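Local coordinates for CG14704 protein (Drosophila melanogaster, PDB 1OHT) that hydrolyses the amide bond between N-acetylmuramoyl and L-alanine in bacterial peptidoglycan as a zinc-dependent amidase of innate immunity, probably scavenging active peptidoglycan by cutting it into inactive fragments, at residues I40-Y45 against A99-Y104; A48-T53 against V112-W117; E120-Q125 against G163-E168. All blocks are in the same frame, centred on the assembly; numbering follows the deposited sequence.

Contact 1: residues I40-Y45 against A99-Y104. With ZN (zinc ion), chain B; EDO (1,2-ethanediol), chain D.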
loop_
_atom_site.group_PDB
_atom_site.type_symbol
_atom_site.label_atom_id
_atom_site.label_comp_id
_atom_site.label_asym_id
_atom_site.label_seq_id
_atom_site.Cartn_x
_atom_site.Cartn_y
_atom_site.Cartn_z
ATOM N N ILE A 40 1.172 -6.215 -1.310
ATOM C CA ILE A 40 2.360 -5.639 -1.948
ATOM C C ILE A 40 2.679 -4.336 -1.252
ATOM O O ILE A 40 1.845 -3.406 -1.206
ATOM C CB ILE A 40 2.171 -5.253 -3.455
ATOM C CG1 ILE A 40 1.484 -6.350 -4.283
ATOM C CG2 ILE A 40 3.526 -4.873 -4.045
ATOM C CD1 ILE A 40 2.164 -7.612 -4.392
ATOM N N ILE A 41 3.922 -4.242 -0.774
ATOM C CA ILE A 41 4.384 -3.059 -0.063
ATOM C C ILE A 41 5.124 -2.109 -0.965
ATOM O O ILE A 41 5.969 -2.541 -1.775
ATOM C CB ILE A 41 5.321 -3.451 1.086
ATOM C CG1 ILE A 41 4.625 -4.485 1.989
ATOM C CG2 ILE A 41 5.735 -2.219 1.852
ATOM C CD1 ILE A 41 3.251 -3.990 2.521
ATOM N N HIS A 42 4.812 -0.816 -0.823
ATOM C CA HIS A 42 5.464 0.220 -1.603
ATOM C C HIS A 42 5.854 1.342 -0.649
ATOM O O HIS A 42 5.389 1.384 0.504
ATOM C CB HIS A 42 4.484 0.887 -2.593
ATOM C CG HIS A 42 3.740 -0.069 -3.477
ATOM N ND1 HIS A 42 4.224 -0.489 -4.694
ATOM C CD2 HIS A 42 2.514 -0.631 -3.351
ATOM C CE1 HIS A 42 3.330 -1.253 -5.289
ATOM N NE2 HIS A 42 2.283 -1.355 -4.493
ATOM N N HIS A 43 6.714 2.241 -1.144
ATOM C CA HIS A 43 6.996 3.494 -0.448
ATOM C C HIS A 43 6.615 4.520 -1.532
ATOM O O HIS A 43 6.445 4.150 -2.727
ATOM C CB HIS A 43 8.436 3.632 0.071
ATOM C CG HIS A 43 9.469 3.960 -0.972
ATOM N ND1 HIS A 43 10.727 4.401 -0.631
ATOM C CD2 HIS A 43 9.482 3.792 -2.314
ATOM C CE1 HIS A 43 11.479 4.485 -1.710
ATOM N NE2 HIS A 43 10.747 4.120 -2.748
ATOM N N SER A 44 6.406 5.775 -1.160
ATOM C CA SER A 44 5.994 6.769 -2.155
ATOM C C SER A 44 7.154 7.480 -2.795
ATOM O O SER A 44 7.019 7.985 -3.921
ATOM C CB SER A 44 5.090 7.838 -1.534
ATOM O OG SER A 44 5.743 8.535 -0.490
ATOM N N TYR A 45 8.273 7.506 -2.056
ATOM C CA TYR A 45 9.510 8.183 -2.450
ATOM C C TYR A 45 9.279 9.708 -2.425
ATOM O O TYR A 45 10.006 10.430 -1.760
ATOM C CB TYR A 45 9.973 7.732 -3.837
ATOM C CG TYR A 45 11.160 8.517 -4.292
ATOM C CD1 TYR A 45 12.386 8.398 -3.640
ATOM C CD2 TYR A 45 11.030 9.468 -5.301
ATOM C CE1 TYR A 45 13.448 9.205 -3.970
ATOM C CE2 TYR A 45 12.082 10.284 -5.643
ATOM C CZ TYR A 45 13.299 10.152 -4.974
ATOM O OH TYR A 45 14.358 10.965 -5.338
ATOM N N ALA A 99 -3.664 0.094 -9.193
ATOM C CA ALA A 99 -2.737 0.448 -10.262
ATOM C C ALA A 99 -1.435 0.793 -9.544
ATOM O O ALA A 99 -0.996 1.942 -9.525
ATOM C CB ALA A 99 -3.252 1.656 -11.073
ATOM N N HIS A 100 -0.827 -0.225 -8.956
ATOM C CA HIS A 100 0.433 -0.082 -8.216
ATOM C C HIS A 100 1.347 -1.295 -8.494
ATOM O O HIS A 100 2.545 -1.281 -8.181
ATOM C CB HIS A 100 0.094 -0.028 -6.710
ATOM C CG HIS A 100 -0.547 -1.288 -6.209
ATOM N ND1 HIS A 100 0.184 -2.391 -5.832
ATOM C CD2 HIS A 100 -1.848 -1.638 -6.078
ATOM C CE1 HIS A 100 -0.639 -3.370 -5.497
ATOM N NE2 HIS A 100 -1.876 -2.937 -5.633
ATOM N N ALA A 101 0.778 -2.383 -9.008
ATOM C CA ALA A 101 1.604 -3.535 -9.307
ATOM C C ALA A 101 1.066 -4.388 -10.451
ATOM O O ALA A 101 0.187 -5.214 -10.265
ATOM C CB ALA A 101 1.818 -4.398 -8.045
ATOM N N PRO A 102 1.588 -4.162 -11.670
ATOM C CA PRO A 102 1.190 -4.899 -12.876
ATOM C C PRO A 102 1.148 -6.408 -12.623
ATOM O O PRO A 102 2.074 -6.976 -12.043
ATOM C CB PRO A 102 2.271 -4.514 -13.884
ATOM C CG PRO A 102 2.560 -3.083 -13.513
ATOM C CD PRO A 102 2.586 -3.129 -11.988
ATOM N N LYS A 103 0.050 -7.027 -13.050
ATOM C CA LYS A 103 -0.191 -8.460 -12.894
ATOM C C LYS A 103 -0.690 -8.826 -11.489
ATOM O O LYS A 103 -1.035 -9.988 -11.230
ATOM C CB LYS A 103 1.076 -9.258 -13.231
ATOM C CG LYS A 103 1.550 -9.104 -14.693
ATOM C CD LYS A 103 0.835 -10.103 -15.608
ATOM C CE LYS A 103 1.323 -10.034 -17.057
ATOM N NZ LYS A 103 2.812 -10.057 -17.151
ATOM N N TYR A 104 -0.730 -7.861 -10.581
ATOM C CA TYR A 104 -1.196 -8.159 -9.227
ATOM C C TYR A 104 -2.296 -7.214 -8.805
ATOM O O TYR A 104 -2.850 -7.336 -7.692
ATOM C CB TYR A 104 -0.060 -8.067 -8.206
ATOM C CG TYR A 104 0.925 -9.206 -8.304
ATOM C CD1 TYR A 104 1.823 -9.281 -9.362
ATOM C CD2 TYR A 104 0.918 -10.228 -7.367
ATOM C CE1 TYR A 104 2.712 -10.356 -9.495
ATOM C CE2 TYR A 104 1.796 -11.326 -7.487
ATOM C CZ TYR A 104 2.689 -11.377 -8.552
ATOM O OH TYR A 104 3.535 -12.443 -8.673
HETATM ZN ZN ZN B . 5.894 0.636 -5.523
HETATM C C1 EDO D . 12.301 3.869 -5.960
HETATM O O1 EDO D . 11.045 4.100 -5.367
HETATM C C2 EDO D . 12.100 3.787 -7.450
HETATM O O2 EDO D . 10.722 3.966 -7.714
#
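Two histidine rings meet rim to rim here, one of them a zinc ligand: NE2 of His-42 and ND1 of His-100 lie 2.7 Å apart, with the ring planes at 81° and neither ring over the other's face. His-100 ND1 sits at the edge of the His-42 ring, near its plane. The ring's other nitrogen, ND1 of His-42, binds the zinc ion at 2.2 Å, so a single imidazole faces metal with one nitrogen and a second histidine with the other, a double role that suits histidine. The first torsion of His-100 puts CG between its backbone N and carbonyl carbon (chi1 63°), which directs the ring at the His-42 edge. His-152 and Cys-160 complete the protein ligands of the zinc, and His-100 also touches Tyr-78, a residue inferred to be essential for coordinating the zinc-bound water.

Beside the polar pair the contact is apolar. CG1 of Ile-40 reaches the edge of the His-100 ring, 3.9 Å from CE1, and lies 4.3 Å from CB of Ala-101, whose small methyl lets the loop come close. CD1 of Ile-40 then meets CD2 of Tyr-104 at 4.2 Å, the two side chains crossing at about a right angle. The loop carries its own turn, with Tyr-104 N hydrogen-bonded to Ala-101 O at 2.8 Å.

Strand 36-43 runs between strands 108-113 and 147-151, with backbone hydrogen bonds to both, while the loop leading from strand 88-90 to strand 108-113 brings residues 99-104 over its zinc-bearing side.

Contact 2: residues A48-T53 against V112-W117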
loop_
_atom_site.group_PDB
_atom_site.type_symbol
_atom_site.label_atom_id
_atom_site.label_comp_id
_atom_site.label_asym_id
_atom_site.label_seq_id
_atom_site.Cartn_x
_atom_site.Cartn_y
_atom_site.Cartn_z
ATOM N N ALA A 48 7.761 12.910 0.672
ATOM C CA ALA A 48 8.630 12.468 1.744
ATOM C C ALA A 48 7.714 12.163 2.934
ATOM O O ALA A 48 6.515 12.428 2.858
ATOM C CB ALA A 48 9.618 13.602 2.096
ATOM N N VAL A 49 8.275 11.611 4.012
ATOM C CA VAL A 49 7.497 11.254 5.208
ATOM C C VAL A 49 6.693 12.447 5.710
ATOM O O VAL A 49 7.170 13.570 5.711
ATOM C CB VAL A 49 8.376 10.838 6.420
ATOM C CG1 VAL A 49 7.605 9.903 7.331
ATOM C CG2 VAL A 49 9.647 10.235 5.967
ATOM N N CYS A 50 5.476 12.181 6.158
ATOM C CA CYS A 50 4.614 13.230 6.690
ATOM C C CYS A 50 4.417 12.807 8.138
ATOM O O CYS A 50 4.207 11.627 8.408
ATOM C CB CYS A 50 3.262 13.247 5.937
ATOM S SG CYS A 50 2.361 11.662 6.004
ATOM N N TYR A 51 4.489 13.748 9.067
ATOM C CA TYR A 51 4.316 13.405 10.466
ATOM C C TYR A 51 3.023 13.887 11.120
ATOM O O TYR A 51 2.578 13.290 12.093
ATOM C CB TYR A 51 5.482 13.925 11.286
ATOM C CG TYR A 51 6.748 13.181 11.077
ATOM C CD1 TYR A 51 7.728 13.672 10.219
ATOM C CD2 TYR A 51 6.977 11.955 11.723
ATOM C CE1 TYR A 51 8.906 12.956 9.999
ATOM C CE2 TYR A 51 8.166 11.241 11.509
ATOM C CZ TYR A 51 9.117 11.750 10.645
ATOM O OH TYR A 51 10.287 11.052 10.404
ATOM N N SER A 52 2.438 14.973 10.629
ATOM C CA SER A 52 1.193 15.453 11.217
ATOM C C SER A 52 0.075 14.980 10.290
ATOM O O SER A 52 0.236 14.920 9.055
ATOM C CB SER A 52 1.184 16.979 11.299
ATOM O OG SER A 52 1.137 17.548 10.003
ATOM N N THR A 53 -1.068 14.654 10.870
ATOM C CA THR A 53 -2.169 14.168 10.055
ATOM C C THR A 53 -2.538 15.115 8.920
ATOM O O THR A 53 -2.844 14.660 7.821
ATOM C CB THR A 53 -3.388 13.848 10.932
ATOM O OG1 THR A 53 -3.040 12.769 11.796
ATOM C CG2 THR A 53 -4.621 13.433 10.090
ATOM N N VAL A 112 1.037 1.625 0.621
ATOM C CA VAL A 112 2.184 2.497 0.431
ATOM C C VAL A 112 2.518 3.219 1.719
ATOM O O VAL A 112 1.679 3.897 2.322
ATOM C CB VAL A 112 1.953 3.553 -0.716
ATOM C CG1 VAL A 112 0.791 4.438 -0.370
ATOM C CG2 VAL A 112 3.240 4.403 -0.927
ATOM N N LEU A 113 3.745 3.032 2.167
ATOM C CA LEU A 113 4.212 3.750 3.350
ATOM C C LEU A 113 4.743 5.065 2.754
ATOM O O LEU A 113 5.696 5.096 1.974
ATOM C CB LEU A 113 5.324 2.982 4.068
ATOM C CG LEU A 113 4.819 1.966 5.113
ATOM C CD1 LEU A 113 4.344 0.704 4.458
ATOM C CD2 LEU A 113 5.955 1.684 6.121
ATOM N N ILE A 114 4.065 6.142 3.092
ATOM C CA ILE A 114 4.428 7.467 2.624
ATOM C C ILE A 114 5.845 7.860 3.066
ATOM O O ILE A 114 6.175 7.794 4.257
ATOM C CB ILE A 114 3.408 8.476 3.153
ATOM C CG1 ILE A 114 2.030 8.101 2.585
ATOM C CG2 ILE A 114 3.783 9.907 2.720
ATOM C CD1 ILE A 114 0.916 9.137 2.925
ATOM N N GLY A 115 6.662 8.279 2.099
ATOM C CA GLY A 115 8.033 8.670 2.387
ATOM C C GLY A 115 9.027 7.897 1.528
ATOM O O GLY A 115 8.639 6.975 0.781
ATOM N N ASP A 116 10.304 8.270 1.635
ATOM C CA ASP A 116 11.401 7.635 0.893
ATOM C C ASP A 116 12.110 6.740 1.901
ATOM O O ASP A 116 12.710 7.230 2.843
ATOM C CB ASP A 116 12.335 8.732 0.353
ATOM C CG ASP A 116 13.717 8.198 -0.110
ATOM O OD1 ASP A 116 13.882 6.983 -0.376
ATOM O OD2 ASP A 116 14.639 9.044 -0.206
ATOM N N TRP A 117 12.023 5.431 1.709
ATOM C CA TRP A 117 12.599 4.495 2.645
ATOM C C TRP A 117 13.723 3.648 2.089
ATOM O O TRP A 117 13.923 2.503 2.499
ATOM C CB TRP A 117 11.485 3.595 3.195
ATOM C CG TRP A 117 10.347 4.413 3.764
ATOM C CD1 TRP A 117 9.063 4.511 3.280
ATOM C CD2 TRP A 117 10.429 5.313 4.868
ATOM N NE1 TRP A 117 8.353 5.423 4.003
ATOM C CE2 TRP A 117 9.156 5.933 4.993
ATOM C CE3 TRP A 117 11.450 5.659 5.763
ATOM C CZ2 TRP A 117 8.873 6.889 5.993
ATOM C CZ3 TRP A 117 11.171 6.615 6.767
ATOM C CH2 TRP A 117 9.889 7.214 6.868
#
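The two segments come closest where Val-49 faces Gly-115, their CA atoms only 3.9 Å apart, and no hydrogen bond joins them. Glycine suits this spot: its backbone angles (phi 125°, psi 174°) would press a beta carbon against the preceding carbonyl oxygen, and such a carbon would also run into the Trp-117 ring and crowd Val-49. With only hydrogens there, Val-49 N comes within 3.4 Å of Gly-115 CA.

Val-49 packs on the six-membered part of the Trp-117 indole, the two side chains crossing at about a right angle; CG1 of Val-49 lies 3.5 Å from CZ2 of Trp-117. A compact beta-branched side chain fits beside the broad indole. The indole is turned back over its own chain, the Gly-115 carbonyl carbon lying over one face near its rim, and NE1 makes weak hydrogen bonds to Leu-113 O and Ile-114 O. In Ile-114, chi1 of -62° places CG1 beside the backbone N and leaves CG2 anti to that N, where it touches Ala-48 O at 3.7 Å and Cys-50 SG at 4.0 Å. The sulfur is part of the disulfide with Cys-56, so the isoleucine packs against a part of the loop tied covalently to helix 53-70.

Residues 48-53 lead from strand 36-43 into helix 53-70, for which Ser-52 is the N-cap. Residues 112-117 leave the end of strand 108-113; Ile-114 touches Met-63 of helix 53-70, and Val-49 and Trp-117 both touch Met-126 of helix 124-139.

Contact 3: residues E120-Q125 against G163-E168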
loop_
_atom_site.group_PDB
_atom_site.type_symbol
_atom_site.label_atom_id
_atom_site.label_comp_id
_atom_site.label_asym_id
_atom_site.label_seq_id
_atom_site.Cartn_x
_atom_site.Cartn_y
_atom_site.Cartn_z
ATOM N N GLU A 120 16.616 5.051 5.231
ATOM C CA GLU A 120 16.048 5.283 6.540
ATOM C C GLU A 120 14.929 4.253 6.797
ATOM O O GLU A 120 14.186 3.888 5.885
ATOM C CB GLU A 120 15.464 6.698 6.560
ATOM C CG GLU A 120 15.195 7.237 7.913
ATOM C CD GLU A 120 16.447 7.247 8.759
ATOM O OE1 GLU A 120 17.549 7.515 8.210
ATOM O OE2 GLU A 120 16.307 6.993 9.971
ATOM N N LEU A 121 14.792 3.802 8.030
ATOM C CA LEU A 121 13.751 2.839 8.369
ATOM C C LEU A 121 12.503 3.616 8.797
ATOM O O LEU A 121 12.604 4.608 9.504
ATOM C CB LEU A 121 14.236 1.931 9.519
ATOM C CG LEU A 121 13.205 0.932 10.093
ATOM C CD1 LEU A 121 12.986 -0.214 9.110
ATOM C CD2 LEU A 121 13.697 0.369 11.435
ATOM N N PRO A 122 11.302 3.189 8.351
ATOM C CA PRO A 122 10.080 3.907 8.743
ATOM C C PRO A 122 9.910 3.832 10.262
ATOM O O PRO A 122 10.240 2.822 10.868
ATOM C CB PRO A 122 8.971 3.141 8.031
ATOM C CG PRO A 122 9.678 2.556 6.799
ATOM C CD PRO A 122 10.998 2.104 7.397
ATOM N N PRO A 123 9.434 4.924 10.892
ATOM C CA PRO A 123 9.215 4.968 12.348
ATOM C C PRO A 123 8.262 3.844 12.743
ATOM O O PRO A 123 7.402 3.465 11.969
ATOM C CB PRO A 123 8.571 6.335 12.563
ATOM C CG PRO A 123 9.170 7.171 11.403
ATOM C CD PRO A 123 9.149 6.217 10.250
ATOM N N LYS A 124 8.405 3.325 13.956
ATOM C CA LYS A 124 7.565 2.240 14.454
ATOM C C LYS A 124 6.066 2.367 14.282
ATOM O O LYS A 124 5.399 1.388 13.948
ATOM C CB LYS A 124 7.824 2.002 15.945
ATOM C CG LYS A 124 8.744 0.841 16.243
ATOM C CD LYS A 124 8.279 0.102 17.489
ATOM C CE LYS A 124 6.910 -0.509 17.243
ATOM N NZ LYS A 124 6.506 -1.489 18.300
ATOM N N GLN A 125 5.512 3.544 14.545
ATOM C CA GLN A 125 4.065 3.679 14.395
ATOM C C GLN A 125 3.637 3.308 12.966
ATOM O O GLN A 125 2.550 2.762 12.786
ATOM C CB GLN A 125 3.570 5.093 14.751
ATOM C CG GLN A 125 4.123 6.198 13.873
ATOM C CD GLN A 125 5.499 6.687 14.318
ATOM O OE1 GLN A 125 6.311 5.918 14.847
ATOM N NE2 GLN A 125 5.774 7.970 14.082
ATOM N N GLY A 163 15.453 0.009 -0.317
ATOM C CA GLY A 163 16.244 -1.082 0.240
ATOM C C GLY A 163 15.998 -1.319 1.723
ATOM O O GLY A 163 15.801 -2.467 2.115
ATOM N N ARG A 164 15.979 -0.254 2.535
ATOM C CA ARG A 164 15.801 -0.401 3.989
ATOM C C ARG A 164 14.420 -0.948 4.350
ATOM O O ARG A 164 14.304 -1.831 5.195
ATOM C CB ARG A 164 16.045 0.939 4.726
ATOM C CG ARG A 164 16.083 0.822 6.255
ATOM C CD ARG A 164 17.353 0.076 6.750
ATOM N NE ARG A 164 17.274 -0.318 8.162
ATOM C CZ ARG A 164 16.624 -1.400 8.628
ATOM N NH1 ARG A 164 15.973 -2.238 7.804
ATOM N NH2 ARG A 164 16.629 -1.666 9.939
ATOM N N LEU A 165 13.370 -0.433 3.711
ATOM C CA LEU A 165 12.008 -0.924 3.993
ATOM C C LEU A 165 11.889 -2.380 3.506
ATOM O O LEU A 165 11.187 -3.219 4.107
ATOM C CB LEU A 165 10.979 -0.053 3.263
ATOM C CG LEU A 165 9.537 -0.073 3.760
ATOM C CD1 LEU A 165 8.649 0.759 2.826
ATOM C CD2 LEU A 165 9.043 -1.463 3.834
ATOM N N PHE A 166 12.577 -2.693 2.412
ATOM C CA PHE A 166 12.498 -4.056 1.889
ATOM C C PHE A 166 13.174 -5.016 2.885
ATOM O O PHE A 166 12.672 -6.107 3.161
ATOM C CB PHE A 166 13.163 -4.151 0.514
ATOM C CG PHE A 166 12.979 -5.486 -0.141
ATOM C CD1 PHE A 166 11.716 -5.882 -0.599
ATOM C CD2 PHE A 166 14.038 -6.389 -0.224
ATOM C CE1 PHE A 166 11.498 -7.171 -1.124
ATOM C CE2 PHE A 166 13.840 -7.695 -0.750
ATOM C CZ PHE A 166 12.565 -8.081 -1.195
ATOM N N ALA A 167 14.317 -4.625 3.433
ATOM C CA ALA A 167 14.954 -5.511 4.394
ATOM C C ALA A 167 13.991 -5.662 5.583
ATOM O O ALA A 167 13.825 -6.764 6.115
ATOM C CB ALA A 167 16.297 -4.956 4.842
ATOM N N GLU A 168 13.333 -4.581 5.991
ATOM C CA GLU A 168 12.396 -4.711 7.092
ATOM C C GLU A 168 11.225 -5.663 6.767
ATOM O O GLU A 168 10.894 -6.537 7.564
ATOM C CB GLU A 168 11.822 -3.354 7.491
ATOM C CG GLU A 168 10.520 -3.457 8.327
ATOM C CD GLU A 168 10.756 -3.929 9.752
ATOM O OE1 GLU A 168 11.921 -3.832 10.200
ATOM O OE2 GLU A 168 9.777 -4.361 10.425
#
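The lead-in to helix 124-139 packs here against the first turns of the last helix, 163-169, with Leu-121 and Pro-122 meeting Arg-164, Leu-165 and Glu-168. Leu-121 buries more area than any other residue of its segment. Its CD1 lies over one face of the Arg-164 guanidinium, offset toward the rim, 3.8 Å from NH1, while CD2 approaches NH2 at 3.9 Å. The same CD1 reaches CB of Glu-168 at 3.7 Å, one helical turn further on.

Arg-164 begins with CG anti to the backbone N (chi1 -171°) and then bends at chi2, 70°, which lays its aliphatic part along the chain of 120-121: CG is 3.6 Å from Glu-120 O. Arginine suits a partly exposed position like this one, since its methylenes and flat end can pack on a leucine while the charged group can keep some access to solvent. An alanine here would remove that flat surface and is likely to leave the Leu-121 methyls without their cover on this side.

In the fold, helix 163-169 follows the zinc ligand Cys-160 closely in sequence and lies against strand 36-43 through Leu-165. Pro-123 is the N-cap residue of helix 124-139. Pro-122 just before it, a rigid ring suited to an extended lead-in, sets CG 4.0 Å from CG of Leu-165, the side chains crossing at about a right angle. The carboxylate of Glu-168 turns to another partner, OE2 being hydrogen-bonded to NE1 of Trp-172.

How the contacts relate
The centres of contacts 2 and 3 lie about 11 Å apart, and contact 1 is about 15 Å from the former and about 16 Å from the latter. Contacts 1 and 2 share the mixed sheet through its neighbouring strands 36-43 and 108-113, joined by a probable hydrogen bond between His-42 O and Leu-113 N at 2.9 Å; their segments alternate along the chain. Contact 3 comes later in sequence than both. Trp-117 links it to contact 2, packing on Pro-122 and Pro-123, while Leu-165 packs on Ile-41 and His-43 of contact 1. The zinc-bearing strand is thus tied to its sheet neighbour and, through Leu-165, to helix 163-169 within one compact amidase domain.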